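Local coordinates for protein xylulose kinase (Bifidobacterium adolescentis ATCC 15703, PDB 3I8B) that probably catalyses the ATP-dependent phosphorylation of D-xylulose to D-xylulose 5-phosphate, as a member of the FGGY family of carbohydrate kinases, at residues 63-68 with 261-267; 92-98 with 140-146; 192-196 with 240-244; 284-289 with 300-304. All coordinates share one frame. Residues are numbered along the deposited sequence.

Interaction 1: residues 63-68 with 261-267; sequences DDVSAL and NVEGGCL
In the actin-like N-terminal FGGY domain, edge strand 267-273 starts to pair in parallel with 65-72 at A67 and L267 (CA-CA 4.6 Å). C266 loses most surface: extended (phi/psi -111/111) with chi1 t, it sets SG 3.8 Å from L68 CB and 4.1 Å from V65 CG1, while its CB lies 3.3 Å from V65 O. V262 opens a type II turn to G265, closed by G265 N to V262 O (3.1 Å), with G264 and G265 at positive phi; its CG1 comes within 3.4 Å of D64 C. S66 sits where the chain turns a corner (-97/-21): its O accepts L267 N (3.1 Å), and L68 N then donates to L267 O (3.0 Å), the parallel ladder. One water joins S66 O (2.8 Å) to G265 O (2.6 Å), another S66 OG (2.8 Å) to E263 O (3.0 Å). Strand 6-12 flanks 65-72 on its other edge. Farthest from the ladder, N261 N donates to D63 O at 3.0 Å.

Interaction 2: residues 92-98 with 140-146; sequences LWNDTSS and ASYTLTK
Loop 92-98 runs beside the turn that leads into helix 143-153; the backbones come closest at W93 and S141 (CA-CA 4.3 Å) and at S98 and A140 (CA-CA 5.0 Å). L92 to D95 form a type I turn, closed by D95 N to L92 O (3.0 Å). The ionic part is a buried salt bridge, K146 NZ to D95 OD2 (2.8 Å): D95 has chi1 t, and K146 leaves the helix as m, m, t, t so that its amine reaches back over the loop. Charge-assisted hydrogen bonds surround the same nitrogen, tying loop to helix start: K146 NZ donates to S98 OG (3.1 Å), to A140 O in its own segment (2.8 Å) and weakly to L92 O (3.2 Å). Hydroxyl bonds follow: S98 OG (chi1 p) donates to T145 OG1 (2.9 Å), T145 OG1 to Y142 O (2.8 Å), S141 OG to W93 O (2.8 Å) and S97 OG to D95 OD1 (2.7 Å). A140 CB packs against the loop backbone, 3.9 Å from D95 O. The W93 side chain lies about 4 Å (nearest atoms) from that of H75, a predicted substrate-binding residue. S98 and Y142 occupy the N-cap positions of helices 99-110 and 143-153, S98 without a side-chain capping bond; T145 packs on A102 and L105 of the former, while K146 touches M91 of strand 90-91.

Interaction 3: residues 192-196 with 240-244; sequences LFTDR and PTVLG. With MG (magnesium ion), chain B.
A magnesium site closes one end of this contact: the ion takes L192 O (2.5 Å), T241 OG1 (2.5 Å) and a water (2.3 Å), with E190 O as the further protein ligand. T241 has chi1 m, which turns OG1 to the metal. Next to it T241 N donates to L192 O (3.2 Å), so this carbonyl serves both ion and backbone. T194 N then donates to T241 O (2.8 Å) and L243 N to T194 O (2.9 Å). These bonds make a two-stranded parallel sheet of 193-195 and 241-243 in the N-terminal FGGY domain, with F193 paired to T241 (CA-CA 4.5 Å) and T194 to V242 (4.9 Å); the short axes approach to 4.4 Å and cross at -43°. F193 (chi1 p) and L243 (chi1 m, chi2 t) share a face, F193 CD1 lying 3.7 Å from L243 CD1, and the same face packs on strand 267-273. T194 CG2 and V242 CG2 meet at 3.8 Å on the reverse. P240 CB lies 4.1 Å from L192 CB and 3.8 Å from T194 CB. Where D195 N-caps helix 196-199, a water bridges R196 N (2.9 Å) and L243 O (2.7 Å).

Interaction 4: residues 284-289 with 300-304; sequences MAVGDV and AAISE
The open end of beta hairpin 288-293/297-301 meets here, in the central sheet of the C-terminal FGGY domain. V289 and A301 are an antiparallel non-hydrogen-bonded pair (CA-CA 3.9 Å), their side chains on one face with V289 CG2 3.7 Å from A301 CB; V289 has chi1 p. Two backbone bonds carry the pairing past the strand ends: I302 N donates to D288 O (3.0 Å) and G287 N to I302 O (2.9 Å), so both polar backbone atoms of I302 are satisfied across the contact. Further backbone bonds join V289 to R427 and L429, G287 to T426, A300 to S290 and A301 to P326. CA-H...O contacts add to these acceptors, A301 CA to D288 O (3.2 Å) and V286 CA to I302 O (3.5 Å); V289 CA likewise meets A300 O (3.2 Å). A285 to D288 form a type II turn, closed by D288 N to A285 O (3.0 Å), with G287 at phi/psi 107/-18, angles that call for glycine. D288 (chi1 m) accepts A285 N at OD2 (3.0 Å), and its charge is balanced by a salt bridge from OD2 to R427 of the neighbouring parallel strand 427-431. S303 OG finds its partner in N305 O. I302 buries the most surface, its side chain pointing toward 284-289 with CD1 3.4 Å from A285 O; V286 CG2 meets I302 CG2 at 3.8 Å and reaches E304 OE1 at 3.5 Å.

In the fold
Interactions 1 to 3 belong to the N-terminal FGGY domain and are partly buried, 1 the most peripheral, its centre about 29 Å from the chain's centre; interaction 4, in the C-terminal domain's sheet, is the most buried. Interactions 1, 3 and 4 rest on strand pairing, parallel in 1 and 3 and antiparallel in 4, whereas 2 relies on a lysine and side-chain hydroxyls between loop and helix start. Strand 267-273 relates 1 to 3: its beginning pairs in 1, and F193, D195 and L243 of 3 pack on it. Waters join segments in 1 and 3, but only 3 binds metal. Interactions 2 and 4 lie on opposite sides of the chain's centre, centres 26 Å apart.

Interaction 1: residues 63-68 with 261-267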
# COMPACT_ATOMS: atom_id res chain seq x y z
N ASP A 63 19.42 -22.20 -0.82
CA ASP A 63 20.74 -22.53 -0.27
C ASP A 63 21.84 -21.70 -0.93
O ASP A 63 22.90 -21.50 -0.34
CB ASP A 63 21.07 -24.00 -0.49
CG ASP A 63 20.18 -24.94 0.29
OD1 ASP A 63 19.53 -24.51 1.28
OD2 ASP A 63 20.17 -26.13 -0.08
N ASP A 64 21.59 -21.23 -2.15
CA ASP A 64 22.58 -20.45 -2.89
C ASP A 64 22.28 -18.95 -2.89
O ASP A 64 22.78 -18.21 -3.75
CB ASP A 64 22.68 -20.96 -4.34
CG ASP A 64 21.33 -20.98 -5.06
OD1 ASP A 64 20.29 -20.65 -4.44
OD2 ASP A 64 21.30 -21.35 -6.26
N VAL A 65 21.49 -18.50 -1.93
CA VAL A 65 21.05 -17.12 -1.90
C VAL A 65 21.78 -16.30 -0.83
O VAL A 65 21.90 -16.75 0.32
CB VAL A 65 19.51 -17.03 -1.74
CG1 VAL A 65 19.05 -15.61 -1.56
CG2 VAL A 65 18.82 -17.68 -2.96
N SER A 66 22.25 -15.11 -1.22
CA SER A 66 23.11 -14.24 -0.40
C SER A 66 22.39 -13.12 0.36
O SER A 66 22.91 -12.57 1.34
CB SER A 66 24.20 -13.63 -1.28
OG SER A 66 25.12 -14.63 -1.69
N ALA A 67 21.19 -12.75 -0.08
CA ALA A 67 20.38 -11.78 0.65
C ALA A 67 18.93 -11.98 0.26
O ALA A 67 18.64 -12.42 -0.85
CB ALA A 67 20.82 -10.36 0.35
N LEU A 68 18.01 -11.65 1.18
CA LEU A 68 16.59 -11.86 0.96
C LEU A 68 15.80 -10.70 1.59
O LEU A 68 16.19 -10.19 2.65
CB LEU A 68 16.18 -13.20 1.58
CG LEU A 68 14.71 -13.63 1.57
CD1 LEU A 68 14.65 -15.16 1.56
CD2 LEU A 68 13.90 -13.07 2.75
N ASN A 261 24.95 -22.48 1.55
CA ASN A 261 26.01 -22.72 0.57
C ASN A 261 26.64 -21.46 -0.01
O ASN A 261 27.22 -21.50 -1.09
CB ASN A 261 25.52 -23.62 -0.58
CG ASN A 261 25.21 -25.04 -0.12
OD1 ASN A 261 25.81 -25.53 0.82
ND2 ASN A 261 24.25 -25.70 -0.79
N VAL A 262 26.52 -20.33 0.69
CA VAL A 262 27.20 -19.11 0.24
C VAL A 262 28.05 -18.51 1.36
O VAL A 262 27.76 -18.70 2.54
CB VAL A 262 26.20 -18.03 -0.22
CG1 VAL A 262 25.22 -18.59 -1.24
CG2 VAL A 262 25.45 -17.46 0.96
N GLU A 263 29.10 -17.78 0.96
CA GLU A 263 29.98 -17.03 1.86
C GLU A 263 29.19 -16.03 2.67
O GLU A 263 28.61 -15.10 2.10
CB GLU A 263 31.04 -16.24 1.07
CG GLU A 263 32.15 -17.07 0.40
CD GLU A 263 32.80 -18.08 1.34
OE1 GLU A 263 32.38 -19.25 1.29
OE2 GLU A 263 33.73 -17.71 2.11
N GLY A 264 29.16 -16.21 3.98
CA GLY A 264 28.51 -15.26 4.87
C GLY A 264 27.03 -15.53 5.09
O GLY A 264 26.36 -14.75 5.77
N GLY A 265 26.53 -16.61 4.52
CA GLY A 265 25.11 -16.94 4.63
C GLY A 265 24.23 -15.93 3.92
O GLY A 265 24.70 -15.21 3.05
N CYS A 266 22.96 -15.86 4.31
CA CYS A 266 21.99 -14.99 3.67
C CYS A 266 21.57 -13.85 4.60
O CYS A 266 20.90 -14.08 5.63
CB CYS A 266 20.76 -15.80 3.27
SG CYS A 266 19.49 -14.87 2.43
N LEU A 267 21.98 -12.63 4.26
CA LEU A 267 21.56 -11.48 5.06
C LEU A 267 20.09 -11.17 4.81
O LEU A 267 19.50 -11.61 3.82
CB LEU A 267 22.44 -10.26 4.81
CG LEU A 267 22.53 -9.61 3.44
CD1 LEU A 267 21.35 -8.67 3.19
CD2 LEU A 267 23.84 -8.83 3.37
O HOH W 1 25.62 -12.95 2.03
O HOH W 2 27.57 -14.07 -0.48

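Interaction 2: residues 92-98 with 140-146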
# COMPACT_ATOMS: atom_id res chain seq x y z
N LEU A 92 -6.50 -8.13 8.57
CA LEU A 92 -5.81 -7.65 7.38
C LEU A 92 -6.31 -6.30 6.88
O LEU A 92 -7.32 -5.77 7.38
CB LEU A 92 -5.92 -8.72 6.28
CG LEU A 92 -5.44 -10.12 6.69
CD1 LEU A 92 -5.40 -11.08 5.48
CD2 LEU A 92 -4.07 -10.04 7.38
N TRP A 93 -5.61 -5.76 5.88
CA TRP A 93 -5.93 -4.45 5.33
C TRP A 93 -7.40 -4.35 4.90
O TRP A 93 -7.99 -3.26 4.93
CB TRP A 93 -5.04 -4.13 4.12
CG TRP A 93 -5.32 -5.04 2.95
CD1 TRP A 93 -4.86 -6.30 2.77
CD2 TRP A 93 -6.17 -4.75 1.82
NE1 TRP A 93 -5.34 -6.82 1.59
CE2 TRP A 93 -6.15 -5.89 0.99
CE3 TRP A 93 -6.92 -3.64 1.43
CZ2 TRP A 93 -6.86 -5.96 -0.22
CZ3 TRP A 93 -7.64 -3.71 0.23
CH2 TRP A 93 -7.60 -4.86 -0.58
N ASN A 94 -7.98 -5.47 4.48
CA ASN A 94 -9.35 -5.49 3.96
C ASN A 94 -10.40 -5.98 4.96
O ASN A 94 -11.57 -6.13 4.61
CB ASN A 94 -9.45 -6.29 2.66
CG ASN A 94 -8.90 -7.71 2.79
OD1 ASN A 94 -8.37 -8.09 3.82
ND2 ASN A 94 -9.06 -8.50 1.73
N ASP A 95 -9.97 -6.26 6.18
CA ASP A 95 -10.92 -6.46 7.27
C ASP A 95 -11.61 -5.13 7.55
O ASP A 95 -10.96 -4.09 7.64
CB ASP A 95 -10.21 -6.94 8.54
CG ASP A 95 -11.10 -6.82 9.78
OD1 ASP A 95 -12.02 -7.64 9.92
OD2 ASP A 95 -10.85 -5.91 10.62
N THR A 96 -12.93 -5.15 7.68
CA THR A 96 -13.69 -3.94 8.01
C THR A 96 -14.25 -3.97 9.44
O THR A 96 -15.00 -3.08 9.83
CB THR A 96 -14.89 -3.77 7.07
OG1 THR A 96 -15.71 -4.94 7.14
CG2 THR A 96 -14.42 -3.55 5.66
N SER A 97 -13.91 -5.01 10.19
CA SER A 97 -14.29 -5.12 11.60
C SER A 97 -13.95 -3.87 12.41
O SER A 97 -14.71 -3.46 13.28
CB SER A 97 -13.58 -6.31 12.26
OG SER A 97 -14.03 -7.55 11.75
N SER A 98 -12.81 -3.26 12.11
CA SER A 98 -12.25 -2.19 12.93
C SER A 98 -12.75 -0.81 12.52
O SER A 98 -12.25 0.21 13.03
CB SER A 98 -10.72 -2.23 12.86
OG SER A 98 -10.28 -2.10 11.52
N ALA A 140 -10.24 1.71 8.59
CA ALA A 140 -10.24 0.34 9.09
C ALA A 140 -8.98 -0.44 8.72
O ALA A 140 -8.62 -1.40 9.41
CB ALA A 140 -11.48 -0.39 8.59
N SER A 141 -8.32 -0.06 7.63
CA SER A 141 -7.14 -0.79 7.19
C SER A 141 -6.03 -0.80 8.22
O SER A 141 -5.35 -1.81 8.40
CB SER A 141 -6.57 -0.20 5.89
OG SER A 141 -7.40 -0.52 4.79
N TYR A 142 -5.85 0.33 8.89
CA TYR A 142 -4.65 0.59 9.66
C TYR A 142 -4.49 -0.22 10.95
O TYR A 142 -5.45 -0.52 11.65
CB TYR A 142 -4.49 2.08 9.93
CG TYR A 142 -4.49 2.92 8.67
CD1 TYR A 142 -4.20 2.34 7.43
CD2 TYR A 142 -4.76 4.28 8.72
CE1 TYR A 142 -4.20 3.11 6.27
CE2 TYR A 142 -4.75 5.04 7.58
CZ TYR A 142 -4.47 4.46 6.36
OH TYR A 142 -4.46 5.24 5.22
N THR A 143 -3.23 -0.58 11.23
CA THR A 143 -2.89 -1.51 12.29
C THR A 143 -3.45 -1.08 13.65
O THR A 143 -4.00 -1.89 14.39
CB THR A 143 -1.35 -1.69 12.42
OG1 THR A 143 -0.77 -1.76 11.11
CG2 THR A 143 -1.02 -2.95 13.21
N LEU A 144 -3.26 0.19 14.00
CA LEU A 144 -3.75 0.69 15.29
C LEU A 144 -5.24 0.40 15.47
O LEU A 144 -5.68 0.10 16.58
CB LEU A 144 -3.50 2.19 15.44
CG LEU A 144 -3.84 2.78 16.81
CD1 LEU A 144 -3.01 2.12 17.92
CD2 LEU A 144 -3.62 4.29 16.81
N THR A 145 -6.01 0.48 14.39
CA THR A 145 -7.46 0.26 14.51
C THR A 145 -7.76 -1.19 14.87
O THR A 145 -8.71 -1.46 15.60
CB THR A 145 -8.24 0.69 13.25
OG1 THR A 145 -8.13 -0.33 12.24
CG2 THR A 145 -7.71 2.02 12.72
N LYS A 146 -6.92 -2.11 14.39
CA LYS A 146 -7.07 -3.53 14.69
C LYS A 146 -6.79 -3.79 16.17
O LYS A 146 -7.52 -4.53 16.84
CB LYS A 146 -6.11 -4.38 13.84
CG LYS A 146 -6.17 -4.13 12.35
CD LYS A 146 -7.61 -4.20 11.80
CE LYS A 146 -7.57 -4.30 10.27
NZ LYS A 146 -8.93 -4.18 9.68

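Interaction 3: residues 192-196 with 240-244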
# COMPACT_ATOMS: atom_id res chain seq x y z
N LEU A 192 12.82 -8.75 16.14
CA LEU A 192 11.91 -8.19 15.13
C LEU A 192 12.45 -6.89 14.50
O LEU A 192 12.93 -6.01 15.19
CB LEU A 192 10.52 -7.93 15.73
CG LEU A 192 9.61 -9.14 15.95
CD1 LEU A 192 8.48 -8.85 16.95
CD2 LEU A 192 9.04 -9.61 14.62
N PHE A 193 12.35 -6.78 13.18
CA PHE A 193 12.74 -5.57 12.49
C PHE A 193 11.72 -5.24 11.40
O PHE A 193 10.93 -6.11 10.96
CB PHE A 193 14.16 -5.69 11.91
CG PHE A 193 14.27 -6.73 10.83
CD1 PHE A 193 13.88 -6.43 9.54
CD2 PHE A 193 14.75 -8.00 11.12
CE1 PHE A 193 13.98 -7.39 8.53
CE2 PHE A 193 14.84 -8.96 10.13
CZ PHE A 193 14.46 -8.66 8.83
N THR A 194 11.70 -3.99 10.98
CA THR A 194 10.83 -3.59 9.88
C THR A 194 11.52 -2.49 9.06
O THR A 194 12.69 -2.22 9.26
CB THR A 194 9.47 -3.14 10.41
OG1 THR A 194 8.55 -3.02 9.33
CG2 THR A 194 9.57 -1.79 11.14
N ASP A 195 10.80 -1.89 8.10
CA ASP A 195 11.34 -0.73 7.39
C ASP A 195 10.40 0.48 7.53
O ASP A 195 9.32 0.37 8.12
CB ASP A 195 11.57 -1.04 5.91
CG ASP A 195 10.33 -0.80 5.05
OD1 ASP A 195 10.46 -0.16 3.98
OD2 ASP A 195 9.23 -1.27 5.44
N ARG A 196 10.81 1.62 6.98
CA ARG A 196 9.99 2.82 7.03
C ARG A 196 8.65 2.69 6.31
O ARG A 196 7.66 3.26 6.74
CB ARG A 196 10.75 4.02 6.47
CG ARG A 196 11.92 4.49 7.32
CD ARG A 196 12.77 5.50 6.55
NE ARG A 196 12.11 6.80 6.38
CZ ARG A 196 11.51 7.21 5.27
NH1 ARG A 196 11.45 6.43 4.20
NH2 ARG A 196 10.95 8.42 5.23
N PRO A 240 8.83 -3.56 16.12
CA PRO A 240 10.05 -3.83 15.33
C PRO A 240 10.96 -2.61 15.14
O PRO A 240 10.47 -1.50 14.91
CB PRO A 240 9.49 -4.33 13.98
CG PRO A 240 8.08 -4.80 14.30
CD PRO A 240 7.59 -3.90 15.40
N THR A 241 12.27 -2.84 15.24
CA THR A 241 13.27 -1.83 14.95
C THR A 241 13.14 -1.41 13.51
O THR A 241 13.22 -2.24 12.60
CB THR A 241 14.70 -2.39 15.10
OG1 THR A 241 14.84 -2.96 16.40
CG2 THR A 241 15.72 -1.28 14.95
N VAL A 242 12.98 -0.11 13.30
CA VAL A 242 12.79 0.43 11.97
C VAL A 242 14.15 0.62 11.30
O VAL A 242 14.95 1.46 11.71
CB VAL A 242 11.97 1.73 12.01
CG1 VAL A 242 11.78 2.29 10.59
CG2 VAL A 242 10.62 1.47 12.67
N LEU A 243 14.41 -0.17 10.26
CA LEU A 243 15.72 -0.09 9.61
C LEU A 243 15.72 0.95 8.51
O LEU A 243 14.68 1.24 7.92
CB LEU A 243 16.12 -1.45 9.02
CG LEU A 243 16.23 -2.62 10.00
CD1 LEU A 243 16.59 -3.89 9.24
CD2 LEU A 243 17.25 -2.31 11.09
N GLY A 244 16.89 1.51 8.22
CA GLY A 244 17.05 2.35 7.06
C GLY A 244 16.88 1.53 5.79
O GLY A 244 17.03 0.30 5.81
MG MG B . 14.40 -5.30 17.16
O HOH W 3 13.42 2.01 5.70
O HOH W 4 12.33 -4.94 18.15

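Interaction 4: residues 284-289 with 300-304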
# COMPACT_ATOMS: atom_id res chain seq x y z
N MSE A 284 10.90 3.21 -9.69
CA MSE A 284 10.42 4.58 -9.47
C MSE A 284 11.29 5.42 -8.52
O MSE A 284 11.72 4.95 -7.47
CB MSE A 284 8.97 4.57 -8.99
CG MSE A 284 7.96 4.21 -10.07
SE MSE A 284 6.25 3.75 -9.24
CE MSE A 284 5.87 5.48 -8.42
N ALA A 285 11.52 6.67 -8.91
CA ALA A 285 12.20 7.62 -8.06
C ALA A 285 11.32 8.85 -7.85
O ALA A 285 10.20 8.95 -8.39
CB ALA A 285 13.55 8.02 -8.68
N VAL A 286 11.83 9.80 -7.07
CA VAL A 286 11.10 11.02 -6.73
C VAL A 286 10.55 11.73 -7.97
O VAL A 286 11.31 12.05 -8.89
CB VAL A 286 12.00 11.98 -5.92
CG1 VAL A 286 11.32 13.34 -5.74
CG2 VAL A 286 12.36 11.37 -4.58
N GLY A 287 9.25 11.96 -7.99
CA GLY A 287 8.62 12.61 -9.13
C GLY A 287 7.78 11.68 -9.99
O GLY A 287 6.94 12.11 -10.79
N ASP A 288 8.02 10.38 -9.83
CA ASP A 288 7.25 9.36 -10.52
C ASP A 288 5.96 9.09 -9.74
O ASP A 288 5.95 9.08 -8.51
CB ASP A 288 8.04 8.05 -10.60
CG ASP A 288 9.21 8.11 -11.58
OD1 ASP A 288 9.22 9.00 -12.45
OD2 ASP A 288 10.11 7.26 -11.48
N VAL A 289 4.87 8.88 -10.47
CA VAL A 289 3.68 8.33 -9.87
C VAL A 289 3.27 7.09 -10.65
O VAL A 289 3.51 7.00 -11.86
CB VAL A 289 2.52 9.34 -9.85
CG1 VAL A 289 2.03 9.59 -11.27
CG2 VAL A 289 1.38 8.82 -8.96
N ALA A 300 0.09 6.23 -6.47
CA ALA A 300 1.18 6.35 -5.52
C ALA A 300 2.34 7.09 -6.17
O ALA A 300 2.84 6.70 -7.22
CB ALA A 300 1.62 4.97 -5.06
N ALA A 301 2.75 8.19 -5.54
CA ALA A 301 3.86 8.98 -6.06
C ALA A 301 5.00 8.94 -5.06
O ALA A 301 4.77 8.80 -3.85
CB ALA A 301 3.42 10.43 -6.32
N ILE A 302 6.21 9.07 -5.56
CA ILE A 302 7.36 9.20 -4.69
C ILE A 302 7.67 10.67 -4.48
O ILE A 302 7.88 11.42 -5.44
CB ILE A 302 8.56 8.47 -5.26
CG1 ILE A 302 8.19 7.01 -5.45
CG2 ILE A 302 9.78 8.61 -4.32
CD1 ILE A 302 8.86 6.40 -6.59
N SER A 303 7.71 11.06 -3.21
CA SER A 303 7.85 12.44 -2.78
C SER A 303 9.15 12.62 -2.00
O SER A 303 9.46 11.85 -1.09
CB SER A 303 6.65 12.83 -1.90
OG SER A 303 6.82 14.11 -1.32
N GLU A 304 9.92 13.66 -2.35
CA GLU A 304 11.15 13.97 -1.65
C GLU A 304 10.90 14.24 -0.16
O GLU A 304 11.62 13.76 0.71
CB GLU A 304 11.85 15.17 -2.32
CG GLU A 304 13.13 15.60 -1.65
CD GLU A 304 14.26 14.61 -1.90
OE1 GLU A 304 14.15 13.78 -2.82
OE2 GLU A 304 15.27 14.66 -1.16